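Local coordinates for protein multicopper oxidase (Pseudomonas thermotolerans, PDB 6VOW) that probably oxidises phenolic, lignin-related substrates in the manner of a laccase, using its copper centres to reduce dioxygen to water, at residues L236-D247 against M266-V274. Residues are numbered along the deposited sequence; the frame is centred on the assembly and turned at random.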
ATOM      1  N   LEU A 236      13.606  -4.029 -13.873  1.00 38.35           N
ATOM      2  CA  LEU A 236      13.025  -4.271 -15.244  1.00 44.90           C
ATOM      3  C   LEU A 236      14.162  -4.195 -16.282  1.00 54.89           C
ATOM      4  O   LEU A 236      14.343  -3.176 -16.943  1.00 47.76           O
ATOM      5  CB  LEU A 236      11.925  -3.241 -15.527  1.00 56.66           C
ATOM      6  CG  LEU A 236      10.737  -3.541 -16.455  1.00 56.18           C
ATOM      7  CD1 LEU A 236      10.042  -2.193 -16.726  1.00 58.56           C
ATOM      8  CD2 LEU A 236      11.109  -4.230 -17.734  1.00 66.01           C
ATOM      9  N   PRO A 237      14.958  -5.277 -16.412  1.00 52.40           N
ATOM     10  CA  PRO A 237      16.202  -5.076 -17.146  1.00 50.44           C
ATOM     11  C   PRO A 237      15.940  -4.759 -18.548  1.00 44.13           C
ATOM     12  O   PRO A 237      15.048  -5.333 -19.112  1.00 53.87           O
ATOM     13  CB  PRO A 237      16.916  -6.437 -17.053  1.00 54.49           C
ATOM     14  CG  PRO A 237      16.103  -7.270 -16.133  1.00 48.42           C
ATOM     15  CD  PRO A 237      14.743  -6.683 -16.041  1.00 45.59           C
ATOM     16  N   GLY A 238      16.682  -3.829 -19.123  1.00 54.71           N
ATOM     17  CA  GLY A 238      16.476  -3.526 -20.571  1.00 57.74           C
ATOM     18  C   GLY A 238      15.656  -2.279 -20.872  1.00 61.79           C
ATOM     19  O   GLY A 238      16.014  -1.499 -21.709  1.00 68.18           O
ATOM     20  N   ALA A 239      14.535  -2.094 -20.203  1.00 65.71           N
ATOM     21  CA  ALA A 239      13.599  -1.033 -20.577  1.00 53.89           C
ATOM     22  C   ALA A 239      14.078   0.242 -19.950  1.00 55.48           C
ATOM     23  O   ALA A 239      14.797   0.191 -18.947  1.00 63.12           O
ATOM     24  CB  ALA A 239      12.207  -1.353 -20.084  1.00 67.17           C
ATOM     25  N   GLU A 240      13.728   1.384 -20.549  1.00 53.94           N
ATOM     26  CA  GLU A 240      13.929   2.710 -19.907  1.00 56.34           C
ATOM     27  C   GLU A 240      12.763   2.887 -19.017  1.00 44.66           C
ATOM     28  O   GLU A 240      11.649   2.963 -19.524  1.00 51.67           O
ATOM     29  CB  GLU A 240      13.784   3.874 -20.880  1.00 60.03           C
ATOM     30  CG  GLU A 240      15.005   4.302 -21.617  1.00 70.62           C
ATOM     31  CD  GLU A 240      14.676   5.588 -22.304  1.00 79.19           C
ATOM     32  OE1 GLU A 240      13.876   5.503 -23.277  1.00 75.79           O
ATOM     33  OE2 GLU A 240      15.151   6.655 -21.805  1.00 72.87           O
ATOM     34  N   ALA A 241      12.986   3.009 -17.725  1.00 51.21           N
ATOM     35  CA  ALA A 241      11.882   3.115 -16.780  1.00 52.43           C
ATOM     36  C   ALA A 241      12.181   4.236 -15.798  1.00 46.61           C
ATOM     37  O   ALA A 241      13.315   4.408 -15.355  1.00 44.85           O
ATOM     38  CB  ALA A 241      11.626   1.764 -16.090  1.00 60.70           C
ATOM     39  N   ARG A 242      11.176   5.059 -15.553  1.00 42.17           N
ATOM     40  CA  ARG A 242      11.328   6.213 -14.676  1.00 44.89           C
ATOM     41  C   ARG A 242      10.283   6.213 -13.606  1.00 39.45           C
ATOM     42  O   ARG A 242       9.154   5.980 -13.838  1.00 43.00           O
ATOM     43  CB  ARG A 242      11.208   7.494 -15.489  1.00 50.46           C
ATOM     44  CG  ARG A 242      12.415   7.686 -16.350  1.00 50.07           C
ATOM     45  CD  ARG A 242      12.226   8.820 -17.314  1.00 59.27           C
ATOM     46  NE  ARG A 242      13.517   9.374 -17.665  1.00 65.08           N
ATOM     47  CZ  ARG A 242      13.994  10.579 -17.289  1.00 90.19           C
ATOM     48  NH1 ARG A 242      13.282  11.432 -16.525  1.00 87.03           N
ATOM     49  NH2 ARG A 242      15.221  10.949 -17.685  1.00 92.81           N
ATOM     50  N   LEU A 243      10.696   6.470 -12.395  1.00 39.99           N
ATOM     51  CA  LEU A 243       9.812   6.608 -11.320  1.00 38.40           C
ATOM     52  C   LEU A 243       9.190   7.999 -11.407  1.00 36.41           C
ATOM     53  O   LEU A 243       9.890   8.956 -11.600  1.00 40.36           O
ATOM     54  CB  LEU A 243      10.583   6.408 -10.050  1.00 41.41           C
ATOM     55  CG  LEU A 243      11.094   4.962  -9.895  1.00 36.71           C
ATOM     56  CD1 LEU A 243      12.011   4.889  -8.684  1.00 45.93           C
ATOM     57  CD2 LEU A 243       9.934   4.012  -9.718  1.00 40.17           C
ATOM     58  N   TYR A 244       7.874   8.065 -11.296  1.00 33.69           N
ATOM     59  CA  TYR A 244       7.159   9.357 -11.273  1.00 38.68           C
ATOM     60  C   TYR A 244       6.447   9.651  -9.996  1.00 42.35           C
ATOM     61  O   TYR A 244       6.084  10.832  -9.722  1.00 45.90           O
ATOM     62  CB  TYR A 244       6.138   9.405 -12.365  1.00 36.80           C
ATOM     63  CG  TYR A 244       6.661   9.932 -13.677  1.00 39.33           C
ATOM     64  CD1 TYR A 244       7.685   9.286 -14.332  1.00 35.92           C
ATOM     65  CD2 TYR A 244       6.189  11.098 -14.203  1.00 43.33           C
ATOM     66  CE1 TYR A 244       8.185   9.763 -15.542  1.00 41.94           C
ATOM     67  CE2 TYR A 244       6.656  11.604 -15.386  1.00 38.67           C
ATOM     68  CZ  TYR A 244       7.628  10.929 -16.060  1.00 46.74           C
ATOM     69  OH  TYR A 244       8.035  11.451 -17.199  1.00 45.17           O
ATOM     70  N   ALA A 245       6.159   8.602  -9.244  1.00 36.78           N
ATOM     71  CA  ALA A 245       5.540   8.760  -7.941  1.00 37.51           C
ATOM     72  C   ALA A 245       5.722   7.559  -7.068  1.00 33.91           C
ATOM     73  O   ALA A 245       5.716   6.421  -7.550  1.00 39.50           O
ATOM     74  CB  ALA A 245       4.054   8.968  -8.096  1.00 41.95           C
ATOM     75  N   LEU A 246       5.760   7.834  -5.772  1.00 37.64           N
ATOM     76  CA  LEU A 246       5.927   6.784  -4.721  1.00 39.17           C
ATOM     77  C   LEU A 246       4.875   6.925  -3.635  1.00 40.84           C
ATOM     78  O   LEU A 246       4.731   8.034  -2.983  1.00 35.14           O
ATOM     79  CB  LEU A 246       7.290   6.873  -4.093  1.00 38.38           C
ATOM     80  CG  LEU A 246       8.488   7.161  -4.953  1.00 40.23           C
ATOM     81  CD1 LEU A 246       9.727   7.456  -4.058  1.00 43.39           C
ATOM     82  CD2 LEU A 246       8.705   6.016  -5.927  1.00 42.43           C
ATOM     83  N   ASP A 247       4.114   5.833  -3.473  1.00 40.89           N
ATOM     84  CA  ASP A 247       3.132   5.712  -2.409  1.00 42.72           C
ATOM     85  C   ASP A 247       2.127   6.871  -2.570  1.00 43.75           C
ATOM     86  O   ASP A 247       1.803   7.587  -1.642  1.00 47.40           O
ATOM     87  CB  ASP A 247       3.866   5.705  -1.064  1.00 45.22           C
ATOM     88  CG  ASP A 247       5.045   4.683  -1.052  1.00 45.59           C
ATOM     89  OD1 ASP A 247       4.841   3.534  -1.402  1.00 46.56           O
ATOM     90  OD2 ASP A 247       6.195   5.064  -0.777  1.00 47.54           O
ATOM     91  N   MET A 266       3.249  -0.536  -0.420  1.00 37.18           N
ATOM     92  CA  MET A 266       3.829   0.501  -1.216  1.00 37.14           C
ATOM     93  C   MET A 266       3.402   0.428  -2.639  1.00 34.88           C
ATOM     94  O   MET A 266       3.041  -0.590  -3.175  1.00 35.39           O
ATOM     95  CB  MET A 266       5.360   0.457  -1.129  1.00 38.26           C
ATOM     96  CG  MET A 266       5.831   0.780   0.289  1.00 39.80           C
ATOM     97  SD  MET A 266       7.602   0.495   0.437  1.00 49.81           S
ATOM     98  CE  MET A 266       8.347   1.946  -0.232  1.00 59.96           C
ATOM     99  N   ARG A 267       3.474   1.567  -3.271  1.00 35.31           N
ATOM    100  CA  ARG A 267       3.095   1.662  -4.671  1.00 35.27           C
ATOM    101  C   ARG A 267       4.055   2.571  -5.371  1.00 35.01           C
ATOM    102  O   ARG A 267       4.690   3.427  -4.772  1.00 38.92           O
ATOM    103  CB  ARG A 267       1.696   2.294  -4.737  1.00 30.07           C
ATOM    104  CG  ARG A 267       0.593   1.553  -4.041  1.00 37.36           C
ATOM    105  CD  ARG A 267       0.400   1.980  -2.607  1.00 32.76           C
ATOM    106  NE  ARG A 267      -0.005   3.393  -2.390  1.00 36.22           N
ATOM    107  CZ  ARG A 267       0.263   4.050  -1.273  1.00 43.19           C
ATOM    108  NH1 ARG A 267       0.999   3.491  -0.317  1.00 38.83           N
ATOM    109  NH2 ARG A 267      -0.115   5.294  -1.132  1.00 46.63           N
ATOM    110  N   ILE A 268       4.097   2.442  -6.670  1.00 39.69           N
ATOM    111  CA  ILE A 268       4.849   3.348  -7.496  1.00 36.20           C
ATOM    112  C   ILE A 268       4.115   3.513  -8.799  1.00 39.52           C
ATOM    113  O   ILE A 268       3.389   2.625  -9.268  1.00 31.00           O
ATOM    114  CB  ILE A 268       6.296   2.821  -7.846  1.00 39.25           C
ATOM    115  CG1 ILE A 268       6.334   1.436  -8.559  1.00 40.15           C
ATOM    116  CG2 ILE A 268       7.124   2.741  -6.595  1.00 39.59           C
ATOM    117  CD1 ILE A 268       7.752   1.022  -8.873  1.00 41.07           C
ATOM    118  N   ASP A 269       4.390   4.634  -9.421  1.00 40.75           N
ATOM    119  CA  ASP A 269       4.080   4.783 -10.854  1.00 43.81           C
ATOM    120  C   ASP A 269       5.420   4.708 -11.507  1.00 41.07           C
ATOM    121  O   ASP A 269       6.321   5.493 -11.181  1.00 41.87           O
ATOM    122  CB  ASP A 269       3.543   6.138 -11.157  1.00 51.07           C
ATOM    123  CG  ASP A 269       2.089   6.302 -10.773  1.00 52.20           C
ATOM    124  OD1 ASP A 269       1.266   5.449 -11.151  1.00 51.41           O
ATOM    125  OD2 ASP A 269       1.774   7.327 -10.131  1.00 50.01           O
ATOM    126  N   LEU A 270       5.510   3.789 -12.443  1.00 37.42           N
ATOM    127  CA  LEU A 270       6.704   3.442 -13.082  1.00 40.38           C
ATOM    128  C   LEU A 270       6.372   3.715 -14.532  1.00 39.57           C
ATOM    129  O   LEU A 270       5.533   3.000 -15.106  1.00 46.80           O
ATOM    130  CB  LEU A 270       7.046   1.958 -12.780  1.00 43.60           C
ATOM    131  CG  LEU A 270       8.316   1.482 -13.496  1.00 43.03           C
ATOM    132  CD1 LEU A 270       9.465   2.448 -13.331  1.00 48.25           C
ATOM    133  CD2 LEU A 270       8.772   0.119 -13.105  1.00 47.35           C
ATOM    134  N   ALA A 271       6.909   4.792 -15.089  1.00 37.96           N
ATOM    135  CA  ALA A 271       6.722   5.031 -16.544  1.00 43.51           C
ATOM    136  C   ALA A 271       7.764   4.333 -17.335  1.00 46.37           C
ATOM    137  O   ALA A 271       8.987   4.538 -17.082  1.00 42.06           O
ATOM    138  CB  ALA A 271       6.793   6.468 -16.879  1.00 43.17           C
ATOM    139  N   VAL A 272       7.303   3.564 -18.326  1.00 39.03           N
ATOM    140  CA  VAL A 272       8.166   2.684 -19.073  1.00 43.36           C
ATOM    141  C   VAL A 272       8.070   3.065 -20.569  1.00 42.25           C
ATOM    142  O   VAL A 272       6.970   3.163 -21.123  1.00 37.67           O
ATOM    143  CB  VAL A 272       7.707   1.220 -18.888  1.00 44.86           C
ATOM    144  CG1 VAL A 272       8.465   0.253 -19.795  1.00 52.90           C
ATOM    145  CG2 VAL A 272       7.971   0.801 -17.453  1.00 42.94           C
ATOM    146  N   ARG A 273       9.208   3.249 -21.215  1.00 41.05           N
ATOM    147  CA  ARG A 273       9.208   3.302 -22.670  1.00 43.64           C
ATOM    148  C   ARG A 273       9.151   1.909 -23.147  1.00 47.31           C
ATOM    149  O   ARG A 273      10.068   1.109 -22.906  1.00 49.29           O
ATOM    150  CB  ARG A 273      10.425   3.949 -23.236  1.00 48.27           C
ATOM    151  CG  ARG A 273      10.459   3.911 -24.822  1.00 43.97           C
ATOM    152  CD  ARG A 273       9.425   4.818 -25.379  1.00 46.35           C
ATOM    153  NE  ARG A 273       9.748   6.185 -25.008  1.00 54.77           N
ATOM    154  CZ  ARG A 273       9.135   7.276 -25.472  1.00 59.14           C
ATOM    155  NH1 ARG A 273       8.115   7.245 -26.383  1.00 52.33           N
ATOM    156  NH2 ARG A 273       9.556   8.437 -25.002  1.00 48.21           N
ATOM    157  N   VAL A 274       8.055   1.612 -23.829  1.00 44.35           N
ATOM    158  CA  VAL A 274       7.829   0.306 -24.352  1.00 40.36           C
ATOM    159  C   VAL A 274       8.701   0.199 -25.599  1.00 56.15           C
ATOM    160  O   VAL A 274       8.636   1.047 -26.501  1.00 53.11           O
ATOM    161  CB  VAL A 274       6.356   0.097 -24.698  1.00 44.09           C
ATOM    162  CG1 VAL A 274       6.126  -1.273 -25.280  1.00 50.05           C
ATOM    163  CG2 VAL A 274       5.473   0.272 -23.483  1.00 50.02           C
TER
HETATM  164  O   HOH W   1      12.490   7.214 -24.654  1.00 51.78           O
HETATM  165  O   HOH W   2       6.829   3.015  -3.061  1.00 39.75           O
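Met266 lays its CB against the carboxylate of Asp247, and its methyl CE lies near the same group. At Arg267 the grip is polar: the backbone N donates to Asp247 OD1 (3.0 Å), met on the anti side, while Asp247 N donates back to Arg267 O (2.8 Å) from above the carbonyl plane. A water donating to both Asp247 OD1 and Arg267 O closes this end. Bends at chi2 and chi3 fold the Arg267 guanidinium back so that one face lies over Asp247 CA; Asn132 O and Asp413 hold its NE and NH2, and Asp247 OD2 is hydrogen-bonded to Thr412 OG1. The Arg267 side chain lies about 7 Å from the bound Cu-O-Cu linkage. Ile268 pairs with Leu246, CG2 against CD2 at 3.7 Å, and sends CD1 to Leu243 CD2. Asp269 binds Ala245 O through its N and Tyr244 N through its O, the latter bond almost straight (177°); Tyr244 is the extra residue of a beta bulge in strand 240-246, and Ala245 N, buried, has no partner. The Asp269 carboxylate passes Ala245 CB and is held by Arg220 and Asn132. Leu270, its CG swung anti to the backbone N (chi1 178°), puts CD1 on Ala241 CB (3.6 Å). Ala271 exchanges two backbone bonds with Arg242, and its CB meets the Tyr244 ring obliquely at CE1 (3.8 Å). Val272 CG2 and Leu236 CD1 meet tip to tip, also 3.7 Å apart. Arg273 runs alongside Glu240, their flat ends 14° from parallel and linked by a water, weakly on the arginine side; its NH1 is hydrogen-bonded to Gly216 O and Gly303 O. These antiparallel strands belong to a sheet of a cupredoxin-like domain, 267-273 lying between 218-225 and 240-246, with 249-255 beyond; Tyr260 packs on Leu243, Leu246 and Ile268, Leu281, also of the facing sheet, on Leu236 and Ala239, and Trp305 on the other side.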